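Local coordinates for protein glutamate--tRNA ligase (Methanothermobacter thermautotrophicus, PDB 3AII) that probably charges tRNA with glutamate in two steps, activating the amino acid with ATP and then passing it to the acceptor end of the tRNA, at residues V190-P195 / L219-E224; R223-M228 / Y268-M273; G231-R236 / M254-A259. All blocks are in the same frame, centred on the assembly; numbering follows the deposited sequence. Where two conformers were deposited one is given.

Contact 1: V190-P195 / L219-E224; sequences VCTCRP and LQRWRE. With ZN (zinc ion), chain D.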
ATOM      1  N   VAL A 190       7.248  26.160  29.081  1.00 19.20           N
ATOM      2  CA  VAL A 190       8.137  25.023  29.303  1.00 15.59           C
ATOM      3  C   VAL A 190       7.870  24.399  30.660  1.00 20.61           C
ATOM      4  O   VAL A 190       8.063  25.040  31.699  1.00 22.46           O
ATOM      5  CB  VAL A 190       9.603  25.402  29.203  1.00 16.25           C
ATOM      6  CG1 VAL A 190      10.468  24.151  29.414  1.00 19.51           C
ATOM      7  CG2 VAL A 190       9.888  26.041  27.839  1.00 19.09           C
ATOM      8  N   CYS A 191       7.430  23.149  30.638  1.00 17.92           N
ATOM      9  CA  CYS A 191       7.053  22.450  31.856  1.00 19.25           C
ATOM     10  C   CYS A 191       8.148  21.489  32.273  1.00 20.12           C
ATOM     11  O   CYS A 191       8.534  20.591  31.517  1.00 23.94           O
ATOM     12  CB  CYS A 191       5.756  21.686  31.656  1.00 19.34           C
ATOM     13  SG  CYS A 191       5.196  20.847  33.153  1.00 24.38           S
ATOM     14  N   THR A 192       8.627  21.683  33.499  1.00 25.72           N
ATOM     15  CA  THR A 192       9.682  20.862  34.073  1.00 32.38           C
ATOM     16  C   THR A 192       9.133  19.909  35.134  1.00 30.05           C
ATOM     17  O   THR A 192       9.902  19.262  35.841  1.00 31.55           O
ATOM     18  CB  THR A 192      10.760  21.747  34.731  1.00 32.91           C
ATOM     19  OG1 THR A 192      10.126  22.697  35.598  1.00 30.47           O
ATOM     20  CG2 THR A 192      11.560  22.501  33.671  1.00 31.61           C
ATOM     21  N   CYS A 193       7.808  19.836  35.251  1.00 26.44           N
ATOM     22  CA  CYS A 193       7.156  18.944  36.215  1.00 26.63           C
ATOM     23  C   CYS A 193       7.426  17.488  35.891  1.00 30.28           C
ATOM     24  O   CYS A 193       7.617  17.132  34.736  1.00 29.19           O
ATOM     25  CB  CYS A 193       5.638  19.155  36.220  1.00 31.30           C
ATOM     26  SG  CYS A 193       5.085  20.756  36.858  1.00 28.42           S
ATOM     27  N   ARG A 194       7.425  16.645  36.916  1.00 31.98           N
ATOM     28  CA  ARG A 194       7.432  15.209  36.693  1.00 28.75           C
ATOM     29  C   ARG A 194       6.105  14.867  36.031  1.00 30.02           C
ATOM     30  O   ARG A 194       5.049  15.277  36.511  1.00 28.02           O
ATOM     31  CB  ARG A 194       7.574  14.459  38.019  1.00 43.02           C
ATOM     32  CG  ARG A 194       8.757  14.916  38.860  1.00 58.94           C
ATOM     33  CD  ARG A 194      10.086  14.653  38.160  1.00 50.34           C
ATOM     34  NE  ARG A 194      11.127  15.579  38.606  1.00 87.58           N
ATOM     35  CZ  ARG A 194      12.426  15.432  38.356  1.00 82.54           C
ATOM     36  NH1 ARG A 194      12.859  14.382  37.670  1.00 67.76           N
ATOM     37  NH2 ARG A 194      13.296  16.331  38.801  1.00 44.92           N
ATOM     38  N   PRO A 195       6.153  14.128  34.916  1.00 25.76           N
ATOM     39  CA  PRO A 195       4.939  13.839  34.148  1.00 27.07           C
ATOM     40  C   PRO A 195       3.740  13.338  34.965  1.00 29.07           C
ATOM     41  O   PRO A 195       2.627  13.767  34.681  1.00 28.87           O
ATOM     42  CB  PRO A 195       5.410  12.788  33.147  1.00 29.31           C
ATOM     43  CG  PRO A 195       6.848  13.160  32.900  1.00 31.23           C
ATOM     44  CD  PRO A 195       7.369  13.662  34.222  1.00 30.33           C
ATOM     45  N   LEU A 219      11.361  31.568  27.911  1.00 18.32           N
ATOM     46  CA  LEU A 219      12.317  31.550  26.816  1.00 22.03           C
ATOM     47  C   LEU A 219      13.649  30.994  27.305  1.00 21.96           C
ATOM     48  O   LEU A 219      14.332  30.263  26.592  1.00 21.21           O
ATOM     49  CB  LEU A 219      12.494  32.961  26.245  1.00 21.87           C
ATOM     50  CG  LEU A 219      13.231  33.089  24.913  1.00 27.98           C
ATOM     51  CD1 LEU A 219      12.422  32.422  23.805  1.00 27.81           C
ATOM     52  CD2 LEU A 219      13.507  34.571  24.583  1.00 32.28           C
ATOM     53  N   GLN A 220      14.013  31.352  28.536  1.00 20.20           N
ATOM     54  CA  GLN A 220      15.220  30.816  29.149  1.00 19.78           C
ATOM     55  C   GLN A 220      15.122  29.291  29.332  1.00 18.86           C
ATOM     56  O   GLN A 220      16.070  28.567  29.035  1.00 20.21           O
ATOM     57  CB  GLN A 220      15.484  31.512  30.493  1.00 25.18           C
ATOM     58  CG  GLN A 220      16.570  30.858  31.329  1.00 22.90           C
ATOM     59  CD  GLN A 220      17.937  30.980  30.710  1.00 30.68           C
ATOM     60  OE1 GLN A 220      18.223  31.935  29.984  1.00 42.92           O
ATOM     61  NE2 GLN A 220      18.802  30.014  30.999  1.00 35.53           N
ATOM     62  N   ARG A 221      13.979  28.811  29.810  1.00 18.47           N
ATOM     63  CA  ARG A 221      13.786  27.371  29.975  1.00 20.32           C
ATOM     64  C   ARG A 221      13.826  26.668  28.625  1.00 19.36           C
ATOM     65  O   ARG A 221      14.335  25.552  28.508  1.00 18.90           O
ATOM     66  CB  ARG A 221      12.445  27.068  30.621  1.00 17.12           C
ATOM     67  CG  ARG A 221      12.336  27.462  32.097  1.00 22.73           C
ATOM     68  CD  ARG A 221      11.102  26.795  32.674  1.00 23.68           C
ATOM     69  NE  ARG A 221      11.009  26.905  34.129  1.00 27.94           N
ATOM     70  CZ  ARG A 221      10.123  26.237  34.859  1.00 31.05           C
ATOM     71  NH1 ARG A 221       9.269  25.414  34.263  1.00 25.12           N
ATOM     72  NH2 ARG A 221      10.094  26.381  36.179  1.00 31.10           N
ATOM     73  N   TRP A 222      13.261  27.327  27.619  1.00 18.67           N
ATOM     74  CA  TRP A 222      13.240  26.785  26.260  1.00 20.51           C
ATOM     75  C   TRP A 222      14.664  26.588  25.774  1.00 16.81           C
ATOM     76  O   TRP A 222      15.022  25.515  25.277  1.00 17.58           O
ATOM     77  CB  TRP A 222      12.445  27.711  25.319  1.00 17.31           C
ATOM     78  CG  TRP A 222      12.677  27.498  23.836  1.00 18.66           C
ATOM     79  CD1 TRP A 222      13.213  28.398  22.951  1.00 19.46           C
ATOM     80  CD2 TRP A 222      12.394  26.319  23.082  1.00 15.77           C
ATOM     81  NE1 TRP A 222      13.273  27.857  21.698  1.00 18.34           N
ATOM     82  CE2 TRP A 222      12.779  26.578  21.741  1.00 15.11           C
ATOM     83  CE3 TRP A 222      11.851  25.070  23.401  1.00 14.86           C
ATOM     84  CZ2 TRP A 222      12.629  25.642  20.723  1.00 14.12           C
ATOM     85  CZ3 TRP A 222      11.710  24.128  22.387  1.00 14.10           C
ATOM     86  CH2 TRP A 222      12.099  24.418  21.065  1.00 15.66           C
ATOM     87  N   ARG A 223      15.499  27.609  25.951  1.00 18.03           N
ATOM     88  CA  ARG A 223      16.867  27.534  25.460  1.00 18.33           C
ATOM     89  C   ARG A 223      17.635  26.459  26.212  1.00 18.86           C
ATOM     90  O   ARG A 223      18.499  25.774  25.653  1.00 21.18           O
ATOM     91  CB  ARG A 223      17.544  28.908  25.571  1.00 24.33           C
ATOM     92  CG  ARG A 223      17.003  29.879  24.532  1.00 26.28           C
ATOM     93  CD  ARG A 223      17.775  31.198  24.503  1.00 38.26           C
ATOM     94  NE  ARG A 223      17.385  31.991  23.337  1.00 60.28           N
ATOM     95  CZ  ARG A 223      16.981  33.256  23.385  1.00 67.99           C
ATOM     96  NH1 ARG A 223      16.920  33.896  24.546  1.00 45.92           N
ATOM     97  NH2 ARG A 223      16.645  33.885  22.267  1.00 48.50           N
ATOM     98  N   GLU A 224      17.265  26.257  27.469  1.00 18.88           N
ATOM     99  CA  GLU A 224      17.930  25.253  28.283  1.00 18.06           C
ATOM    100  C   GLU A 224      17.627  23.835  27.818  1.00 20.59           C
ATOM    101  O   GLU A 224      18.456  22.938  27.983  1.00 20.28           O
ATOM    102  CB  GLU A 224      17.528  25.403  29.744  1.00 21.70           C
ATOM    103  CG  GLU A 224      18.029  26.679  30.383  1.00 28.94           C
ATOM    104  CD  GLU A 224      17.504  26.838  31.793  1.00 34.10           C
ATOM    105  OE1 GLU A 224      17.709  27.917  32.382  1.00 27.90           O
ATOM    106  OE2 GLU A 224      16.882  25.876  32.297  1.00 31.44           O
TER
HETATM  107 ZN    ZN D1001       4.880  22.243  35.020  1.00 27.33          ZN

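Contact 2: R223-M228 / Y268-M273; sequences REMFEM and YRVYPM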
ATOM      1  N   ARG A 223      15.499  27.609  25.951  1.00 18.03           N
ATOM      2  CA  ARG A 223      16.867  27.534  25.460  1.00 18.33           C
ATOM      3  C   ARG A 223      17.635  26.459  26.212  1.00 18.86           C
ATOM      4  O   ARG A 223      18.499  25.774  25.653  1.00 21.18           O
ATOM      5  CB  ARG A 223      17.544  28.908  25.571  1.00 24.33           C
ATOM      6  CG  ARG A 223      17.003  29.879  24.532  1.00 26.28           C
ATOM      7  CD  ARG A 223      17.775  31.198  24.503  1.00 38.26           C
ATOM      8  NE  ARG A 223      17.385  31.991  23.337  1.00 60.28           N
ATOM      9  CZ  ARG A 223      16.981  33.256  23.385  1.00 67.99           C
ATOM     10  NH1 ARG A 223      16.920  33.896  24.546  1.00 45.92           N
ATOM     11  NH2 ARG A 223      16.645  33.885  22.267  1.00 48.50           N
ATOM     12  N   GLU A 224      17.265  26.257  27.469  1.00 18.88           N
ATOM     13  CA  GLU A 224      17.930  25.253  28.283  1.00 18.06           C
ATOM     14  C   GLU A 224      17.627  23.835  27.818  1.00 20.59           C
ATOM     15  O   GLU A 224      18.456  22.938  27.983  1.00 20.28           O
ATOM     16  CB  GLU A 224      17.528  25.403  29.744  1.00 21.70           C
ATOM     17  CG  GLU A 224      18.029  26.679  30.383  1.00 28.94           C
ATOM     18  CD  GLU A 224      17.504  26.838  31.793  1.00 34.10           C
ATOM     19  OE1 GLU A 224      17.709  27.917  32.382  1.00 27.90           O
ATOM     20  OE2 GLU A 224      16.882  25.876  32.297  1.00 31.44           O
ATOM     21  N   MET A 225      16.451  23.631  27.227  1.00 17.75           N
ATOM     22  CA  MET A 225      16.065  22.295  26.765  1.00 17.93           C
ATOM     23  C   MET A 225      17.091  21.692  25.821  1.00 16.33           C
ATOM     24  O   MET A 225      17.227  20.482  25.734  1.00 17.21           O
ATOM     25  CB  MET A 225      14.687  22.315  26.099  1.00 18.27           C
ATOM     26  CG  MET A 225      13.542  22.475  27.084  1.00 17.54           C
ATOM     27  SD  MET A 225      11.904  22.499  26.305  1.00 18.95           S
ATOM     28  CE  MET A 225      11.830  20.872  25.563  1.00 19.27           C
ATOM     29  N   PHE A 226      17.843  22.548  25.141  1.00 17.48           N
ATOM     30  CA  PHE A 226      18.786  22.093  24.144  1.00 18.59           C
ATOM     31  C   PHE A 226      20.007  21.406  24.741  1.00 21.38           C
ATOM     32  O   PHE A 226      20.792  20.793  24.009  1.00 25.10           O
ATOM     33  CB  PHE A 226      19.175  23.266  23.238  1.00 19.82           C
ATOM     34  CG  PHE A 226      18.086  23.639  22.278  1.00 21.34           C
ATOM     35  CD1 PHE A 226      16.971  24.341  22.716  1.00 19.95           C
ATOM     36  CD2 PHE A 226      18.145  23.225  20.953  1.00 21.61           C
ATOM     37  CE1 PHE A 226      15.946  24.662  21.832  1.00 21.59           C
ATOM     38  CE2 PHE A 226      17.132  23.541  20.073  1.00 22.28           C
ATOM     39  CZ  PHE A 226      16.028  24.261  20.514  1.00 20.39           C
ATOM     40  N   GLU A 227      20.150  21.483  26.065  1.00 20.22           N
ATOM     41  CA  GLU A 227      21.240  20.797  26.757  1.00 20.63           C
ATOM     42  C   GLU A 227      20.724  19.894  27.873  1.00 23.06           C
ATOM     43  O   GLU A 227      21.486  19.479  28.755  1.00 28.27           O
ATOM     44  CB  GLU A 227      22.237  21.805  27.328  1.00 27.06           C
ATOM     45  CG  GLU A 227      22.912  22.661  26.268  1.00 39.90           C
ATOM     46  CD  GLU A 227      23.813  21.852  25.359  1.00 50.64           C
ATOM     47  OE1 GLU A 227      23.982  22.243  24.184  1.00 60.44           O
ATOM     48  OE2 GLU A 227      24.350  20.822  25.817  1.00 59.22           O
ATOM     49  N   MET A 228      19.432  19.600  27.847  1.00 21.62           N
ATOM     50  CA  MET A 228      18.843  18.747  28.877  1.00 21.10           C
ATOM     51  C   MET A 228      18.685  17.318  28.383  1.00 20.92           C
ATOM     52  O   MET A 228      18.826  17.039  27.194  1.00 20.90           O
ATOM     53  CB  MET A 228      17.511  19.317  29.347  1.00 19.94           C
ATOM     54  CG  MET A 228      17.689  20.662  30.058  1.00 24.73           C
ATOM     55  SD  MET A 228      16.131  21.407  30.541  1.00 30.78           S
ATOM     56  CE  MET A 228      15.611  20.246  31.803  1.00 27.84           C
ATOM     57  N   TYR A 268      20.325  17.621  16.300  1.00 23.86           N
ATOM     58  CA  TYR A 268      19.184  18.091  17.077  1.00 23.72           C
ATOM     59  C   TYR A 268      18.812  17.108  18.170  1.00 19.47           C
ATOM     60  O   TYR A 268      18.912  15.897  17.986  1.00 21.47           O
ATOM     61  CB  TYR A 268      17.964  18.270  16.169  1.00 22.15           C
ATOM     62  CG  TYR A 268      18.213  19.177  14.993  1.00 20.68           C
ATOM     63  CD1 TYR A 268      18.353  18.661  13.707  1.00 24.01           C
ATOM     64  CD2 TYR A 268      18.310  20.540  15.169  1.00 19.98           C
ATOM     65  CE1 TYR A 268      18.579  19.495  12.620  1.00 28.67           C
ATOM     66  CE2 TYR A 268      18.538  21.388  14.088  1.00 21.70           C
ATOM     67  CZ  TYR A 268      18.671  20.858  12.822  1.00 29.36           C
ATOM     68  OH  TYR A 268      18.893  21.708  11.757  1.00 26.93           O
ATOM     69  N   ARG A 269      18.364  17.638  19.300  1.00 20.81           N
ATOM     70  CA  ARG A 269      17.782  16.792  20.334  1.00 21.60           C
ATOM     71  C   ARG A 269      16.394  17.278  20.721  1.00 21.30           C
ATOM     72  O   ARG A 269      15.688  16.610  21.459  1.00 24.13           O
ATOM     73  CB  ARG A 269      18.674  16.748  21.572  1.00 19.59           C
ATOM     74  CG  ARG A 269      18.655  18.024  22.383  1.00 27.28           C
ATOM     75  CD  ARG A 269      19.420  17.851  23.690  1.00 37.45           C
ATOM     76  NE  ARG A 269      20.839  17.584  23.458  1.00 28.50           N
ATOM     77  CZ  ARG A 269      21.718  17.367  24.430  1.00 47.62           C
ATOM     78  NH1 ARG A 269      21.318  17.375  25.695  1.00 40.39           N
ATOM     79  NH2 ARG A 269      22.992  17.137  24.140  1.00 52.23           N
ATOM     80  N   VAL A 270      15.992  18.448  20.237  1.00 16.07           N
ATOM     81  CA  VAL A 270      14.663  18.941  20.591  1.00 13.30           C
ATOM     82  C   VAL A 270      13.770  18.783  19.364  1.00 16.34           C
ATOM     83  O   VAL A 270      14.059  19.363  18.310  1.00 17.89           O
ATOM     84  CB  VAL A 270      14.689  20.414  21.051  1.00 16.15           C
ATOM     85  CG1 VAL A 270      13.285  20.855  21.442  1.00 17.83           C
ATOM     86  CG2 VAL A 270      15.643  20.604  22.242  1.00 17.12           C
ATOM     87  N   TYR A 271      12.705  17.989  19.501  1.00 14.42           N
ATOM     88  CA  TYR A 271      11.871  17.599  18.355  1.00 11.70           C
ATOM     89  C   TYR A 271      10.410  17.979  18.554  1.00 13.92           C
ATOM     90  O   TYR A 271       9.882  17.883  19.667  1.00 16.04           O
ATOM     91  CB  TYR A 271      11.941  16.083  18.151  1.00 14.94           C
ATOM     92  CG  TYR A 271      13.213  15.639  17.484  1.00 15.41           C
ATOM     93  CD1 TYR A 271      14.355  15.359  18.227  1.00 18.70           C
ATOM     94  CD2 TYR A 271      13.277  15.531  16.104  1.00 21.30           C
ATOM     95  CE1 TYR A 271      15.523  14.949  17.594  1.00 21.37           C
ATOM     96  CE2 TYR A 271      14.423  15.133  15.478  1.00 29.22           C
ATOM     97  CZ  TYR A 271      15.542  14.851  16.223  1.00 24.24           C
ATOM     98  OH  TYR A 271      16.674  14.445  15.558  1.00 33.16           O
ATOM     99  N   PRO A 272       9.735  18.392  17.471  1.00 12.80           N
ATOM    100  CA  PRO A 272       8.313  18.716  17.576  1.00 13.62           C
ATOM    101  C   PRO A 272       7.462  17.458  17.603  1.00 15.77           C
ATOM    102  O   PRO A 272       7.810  16.418  17.007  1.00 14.32           O
ATOM    103  CB  PRO A 272       8.040  19.498  16.283  1.00 14.00           C
ATOM    104  CG  PRO A 272       8.985  18.886  15.304  1.00 16.63           C
ATOM    105  CD  PRO A 272      10.259  18.656  16.121  1.00 15.64           C
ATOM    106  N   MET A 273       6.346  17.556  18.314  1.00 14.97           N
ATOM    107  CA  MET A 273       5.300  16.552  18.230  1.00 16.67           C
ATOM    108  C   MET A 273       4.429  16.847  17.026  1.00 14.68           C
ATOM    109  O   MET A 273       4.340  18.003  16.567  1.00 14.93           O
ATOM    110  CB  MET A 273       4.454  16.541  19.502  1.00 17.16           C
ATOM    111  CG  MET A 273       5.242  16.197  20.745  1.00 17.91           C
ATOM    112  SD  MET A 273       5.951  14.551  20.621  1.00 23.86           S
ATOM    113  CE  MET A 273       4.510  13.522  20.877  1.00 34.07           C
TER

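Contact 3: G231-R236 / M254-A259; sequences GSAVVR and MRIVEA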
ATOM      1  N   GLY A 231      13.379  13.367  27.890  1.00 21.84           N
ATOM      2  CA  GLY A 231      12.267  13.249  28.823  1.00 24.89           C
ATOM      3  C   GLY A 231      12.224  14.192  30.027  1.00 22.52           C
ATOM      4  O   GLY A 231      11.302  14.110  30.839  1.00 24.68           O
ATOM      5  N   SER A 232      13.180  15.111  30.144  1.00 19.94           N
ATOM      6  CA  SER A 232      13.295  15.934  31.348  1.00 23.67           C
ATOM      7  C   SER A 232      12.459  17.217  31.348  1.00 27.11           C
ATOM      8  O   SER A 232      12.239  17.814  32.395  1.00 25.50           O
ATOM      9  CB  SER A 232      14.758  16.299  31.620  1.00 26.58           C
ATOM     10  OG  SER A 232      15.288  17.077  30.560  1.00 26.63           O
ATOM     11  N   ALA A 233      12.021  17.652  30.176  1.00 24.35           N
ATOM     12  CA  ALA A 233      11.217  18.865  30.081  1.00 18.42           C
ATOM     13  C   ALA A 233      10.485  18.817  28.747  1.00 17.25           C
ATOM     14  O   ALA A 233      10.975  18.223  27.796  1.00 18.21           O
ATOM     15  CB  ALA A 233      12.108  20.106  30.152  1.00 19.84           C
ATOM     16  N   VAL A 234       9.313  19.439  28.695  1.00 17.24           N
ATOM     17  CA  VAL A 234       8.550  19.524  27.452  1.00 17.21           C
ATOM     18  C   VAL A 234       8.016  20.944  27.282  1.00 16.18           C
ATOM     19  O   VAL A 234       7.920  21.709  28.251  1.00 18.41           O
ATOM     20  CB  VAL A 234       7.378  18.524  27.434  1.00 18.47           C
ATOM     21  CG1 VAL A 234       7.917  17.096  27.350  1.00 18.27           C
ATOM     22  CG2 VAL A 234       6.499  18.712  28.668  1.00 17.59           C
ATOM     23  N   VAL A 235       7.707  21.315  26.046  1.00 15.75           N
ATOM     24  CA  VAL A 235       6.877  22.486  25.807  1.00 13.25           C
ATOM     25  C   VAL A 235       5.426  22.036  25.697  1.00 14.95           C
ATOM     26  O   VAL A 235       5.121  21.064  24.989  1.00 16.32           O
ATOM     27  CB  VAL A 235       7.288  23.230  24.505  1.00 13.76           C
ATOM     28  CG1 VAL A 235       6.403  24.459  24.279  1.00 12.84           C
ATOM     29  CG2 VAL A 235       8.741  23.665  24.565  1.00 15.17           C
ATOM     30  N   ARG A 236       4.544  22.728  26.415  1.00 14.51           N
ATOM     31  CA  ARG A 236       3.108  22.451  26.381  1.00 13.96           C
ATOM     32  C   ARG A 236       2.348  23.634  25.812  1.00 13.83           C
ATOM     33  O   ARG A 236       2.653  24.777  26.122  1.00 17.35           O
ATOM     34  CB  ARG A 236       2.597  22.150  27.794  1.00 18.59           C
ATOM     35  CG  ARG A 236       3.145  20.849  28.347  1.00 19.74           C
ATOM     36  CD  ARG A 236       2.608  20.566  29.748  1.00 24.35           C
ATOM     37  NE  ARG A 236       3.074  19.253  30.204  1.00 26.52           N
ATOM     38  CZ  ARG A 236       2.549  18.097  29.810  1.00 19.87           C
ATOM     39  NH1 ARG A 236       1.528  18.071  28.965  1.00 25.06           N
ATOM     40  NH2 ARG A 236       3.040  16.955  30.270  1.00 33.05           N
ATOM     41  N   MET A 254       6.718  20.059  22.053  1.00 15.15           N
ATOM     42  CA  MET A 254       8.157  19.796  21.860  1.00 15.86           C
ATOM     43  C   MET A 254       8.678  18.874  22.944  1.00 16.42           C
ATOM     44  O   MET A 254       8.332  19.050  24.117  1.00 16.29           O
ATOM     45  CB  MET A 254       8.985  21.086  21.965  1.00 16.40           C
ATOM     46  CG  MET A 254       8.879  22.067  20.844  1.00 13.92           C
ATOM     47  SD  MET A 254       9.778  21.417  19.393  1.00 25.38           S
ATOM     48  CE  MET A 254       9.671  22.781  18.241  1.00 30.56           C
ATOM     49  N   ARG A 255       9.534  17.927  22.555  1.00 14.85           N
ATOM     50  CA  ARG A 255      10.157  17.017  23.511  0.56 15.27           C
ATOM     51  C   ARG A 255      11.645  16.890  23.235  1.00 17.53           C
ATOM     52  O   ARG A 255      12.124  17.288  22.178  1.00 18.06           O
ATOM     53  CB  ARG A 255       9.510  15.638  23.446  0.56 18.62           C
ATOM     54  CG  ARG A 255       9.608  14.995  22.078  0.56 13.97           C
ATOM     55  CD  ARG A 255       9.031  13.602  22.038  0.56 20.08           C
ATOM     56  NE  ARG A 255       9.289  12.974  20.748  0.56 19.33           N
ATOM     57  CZ  ARG A 255       8.832  11.777  20.402  0.56 38.62           C
ATOM     58  NH1 ARG A 255       9.116  11.276  19.207  0.56 34.89           N
ATOM     59  NH2 ARG A 255       8.088  11.080  21.253  0.56 28.79           N
ATOM     60  N   ILE A 256      12.369  16.327  24.198  1.00 17.26           N
ATOM     61  CA  ILE A 256      13.799  16.113  24.041  1.00 15.88           C
ATOM     62  C   ILE A 256      14.024  14.634  23.744  1.00 18.73           C
ATOM     63  O   ILE A 256      13.517  13.784  24.468  1.00 17.58           O
ATOM     64  CB  ILE A 256      14.555  16.495  25.329  1.00 16.81           C
ATOM     65  CG1 ILE A 256      14.310  17.970  25.687  1.00 17.02           C
ATOM     66  CG2 ILE A 256      16.048  16.216  25.157  1.00 19.62           C
ATOM     67  CD1 ILE A 256      14.734  18.359  27.109  1.00 18.75           C
ATOM     68  N   VAL A 257      14.760  14.336  22.674  1.00 18.26           N
ATOM     69  CA  VAL A 257      15.052  12.956  22.286  1.00 16.77           C
ATOM     70  C   VAL A 257      16.532  12.856  21.984  1.00 23.76           C
ATOM     71  O   VAL A 257      17.047  13.594  21.139  1.00 23.29           O
ATOM     72  CB  VAL A 257      14.279  12.544  21.018  1.00 18.35           C
ATOM     73  CG1 VAL A 257      14.560  11.069  20.651  1.00 19.45           C
ATOM     74  CG2 VAL A 257      12.785  12.798  21.194  1.00 23.74           C
ATOM     75  N   GLU A 258      17.225  11.956  22.672  1.00 21.58           N
ATOM     76  CA  GLU A 258      18.651  11.804  22.425  1.00 20.67           C
ATOM     77  C   GLU A 258      18.879  10.591  21.552  1.00 32.91           C
ATOM     78  O   GLU A 258      19.066   9.481  22.042  1.00 26.42           O
ATOM     79  CB  GLU A 258      19.417  11.681  23.741  1.00 20.74           C
ATOM     80  CG  GLU A 258      19.232  12.870  24.671  1.00 26.26           C
ATOM     81  CD  GLU A 258      20.050  12.727  25.944  1.00 34.82           C
ATOM     82  OE1 GLU A 258      21.296  12.791  25.855  1.00 42.00           O
ATOM     83  OE2 GLU A 258      19.453  12.549  27.031  1.00 31.97           O
ATOM     84  N   ALA A 259      18.831  10.803  20.246  1.00 28.81           N
ATOM     85  CA  ALA A 259      18.966   9.704  19.300  1.00 21.25           C
ATOM     86  C   ALA A 259      19.481  10.234  17.974  1.00 30.39           C
ATOM     87  O   ALA A 259      19.182  11.358  17.593  1.00 33.72           O
ATOM     88  CB  ALA A 259      17.621   8.998  19.102  1.00 26.64           C
TER
HETATM   89  O   HOH W   1      11.365  15.612  26.800  1.00 18.86           O

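Contact 1: V190-P195 / L219-E224
Strand 188-191, an outer strand of a four-stranded antiparallel sheet, runs directly into a four-cysteine zinc site, and helix 215-224 lies against the point where one becomes the other. Cys-191 and Cys-193 supply two of the zinc-binding sulfurs, Cys-208 and Cys-210 the rest. Arg-221 and Val-190 bury the most surface here. The two side chains run antiparallel alongside one another, with Val-190 CB 3.6 Å from Arg-221 CB, while Val-190 CG2 approaches the helix backbone, 3.6 Å from Trp-222 N. Beyond CB the arginine chain from CG to NE is stretched out, which carries its guanidinium along the strand to the carbonyl of Val-190. There Arg-221 NH1 donates to Val-190 O over 2.9 Å, in the carbonyl plane and nearly in that of the guanidinium, although the N-H is bent to 140°. An alanine in place of Arg-221 would remove that donor and the long aliphatic stem, and would probably loosen the helix from the strand that leads into the zinc site. Thr-192 lies across the arginine, nearly perpendicular to it: its CG2 lies over one guanidinium face, and its OG1, 3.1 Å from Arg-221 NH1, is too poorly angled to form a hydrogen bond.

Contact 2: R223-M228 / Y268-M273
Segment 223-228 coils through backbone bonds from Glu-227 N to Glu-224 O (2.9 Å) and from Met-228 N to Met-225 O (3.2 Å), and it passes nearest to strand 270-272 where the CA atoms of Phe-226 and Val-270 lie 6.3 Å apart. Val-270 meets the Phe-226 ring in a textbook CH-pi contact. Val-270 CG2, anti to the carbonyl carbon, sits 3.7 Å from the centroid of the Phe-226 ring and only 5° off the normal, so that one methyl rests over the middle of the face. Other aromatic rings, Trp-222 and Tyr-176, meet Phe-226 edge-to-face, and the Tyr-176 hydroxyl is hydrogen-bonded to Val-270 O. Arg-269 works differently, bending at its third torsion (64°) to bring the guanidinium over the turn. Arg-269 NH1 donates to Met-228 O at 2.9 Å, from above the carbonyl plane and not along a lone pair. Phe-226 O lies over one guanidinium face, and Glu-227 OE2, 4.3 Å from Arg-269 NH2 and well out of the guanidinium plane, adds charge attraction at most. Segment 223-228 thus packs against an edge strand, 270-272, of the four-stranded antiparallel sheet in the class I synthetase catalytic region.

Contact 3: G231-R236 / M254-A259
Two central strands of an antiparallel sheet, 234-236 and 254-256, run at 171° to each other, and the segments that hold them, 231-236 and 254-259, are joined by one regular bond, two weak ones and a water. Val-235 and Met-254 form the hydrogen-bonded pair. Val-235 N donates to Met-254 O at 3.0 Å, with an N-H angle of 155° and the acceptor using a lone pair in the carbonyl plane. The return bond, Met-254 N to Val-235 O, is straight but weak at 3.5 Å; Val-235 O also receives a weak bond from the Ser-253 hydroxyl. Met-254 O has a further neighbour in Val-234 CA, 3.4 Å away, a CA-H...O contact beside the main bond.

Where the next hydrogen-bonded pair would fall, the chains part and a water takes the place of the direct bond. It donates to Ala-233 O at 2.8 Å and accepts from Ile-256 N at 2.9 Å, so both backbone groups are satisfied through one molecule. Further along, Gly-231, whose positive phi of 77° suits a glycine, sends its N to Ile-256 O in a weak bond of 3.5 Å. Ser-232 OG is hydrogen-bonded to Lys-229 O, and across the contact it meets the apolar Ile-256 CD1, which also lies near Ala-233 CB.

Val-235 and Met-254 stand next to each other on one face of the sheet, Val-235 CG2 3.7 Å from Met-254 CB. The methionine bends at its second torsion and departs from strand 234-236. The face carrying Val-235 and Met-254 is covered by helix 172-184, whose Tyr-175, Tyr-176 and Thr-179 touch Met-254. Within the sheet, strand 188-191 flanks strand 234-237 through backbone bonds of Val-234 and Arg-236; strand 270-272 flanks strand 252-256, Arg-255 bonding to Tyr-271, and the pairing continues just past the strands from Val-257 to Arg-269.

In the fold
All three contacts build on one four-stranded sheet. Contact 3 joins its two inner strands, whereas contacts 1 and 2 lay helix 215-224 and residues 225-228 on the two outermost ones. Contact 1 is the most buried, while contacts 2 and 3 are partly buried. Their chemistry follows their place: contact 3 relies on backbone bonds and a water, but in contacts 1 and 2 an arginine reaches a backbone carbonyl beside a valine, from the helix in one and from just before the strand in the other. Trp-222 ties them together, packing on Val-235 and Met-254 of contact 3 and on Val-270 of contact 2. Only contact 1 includes zinc ligands.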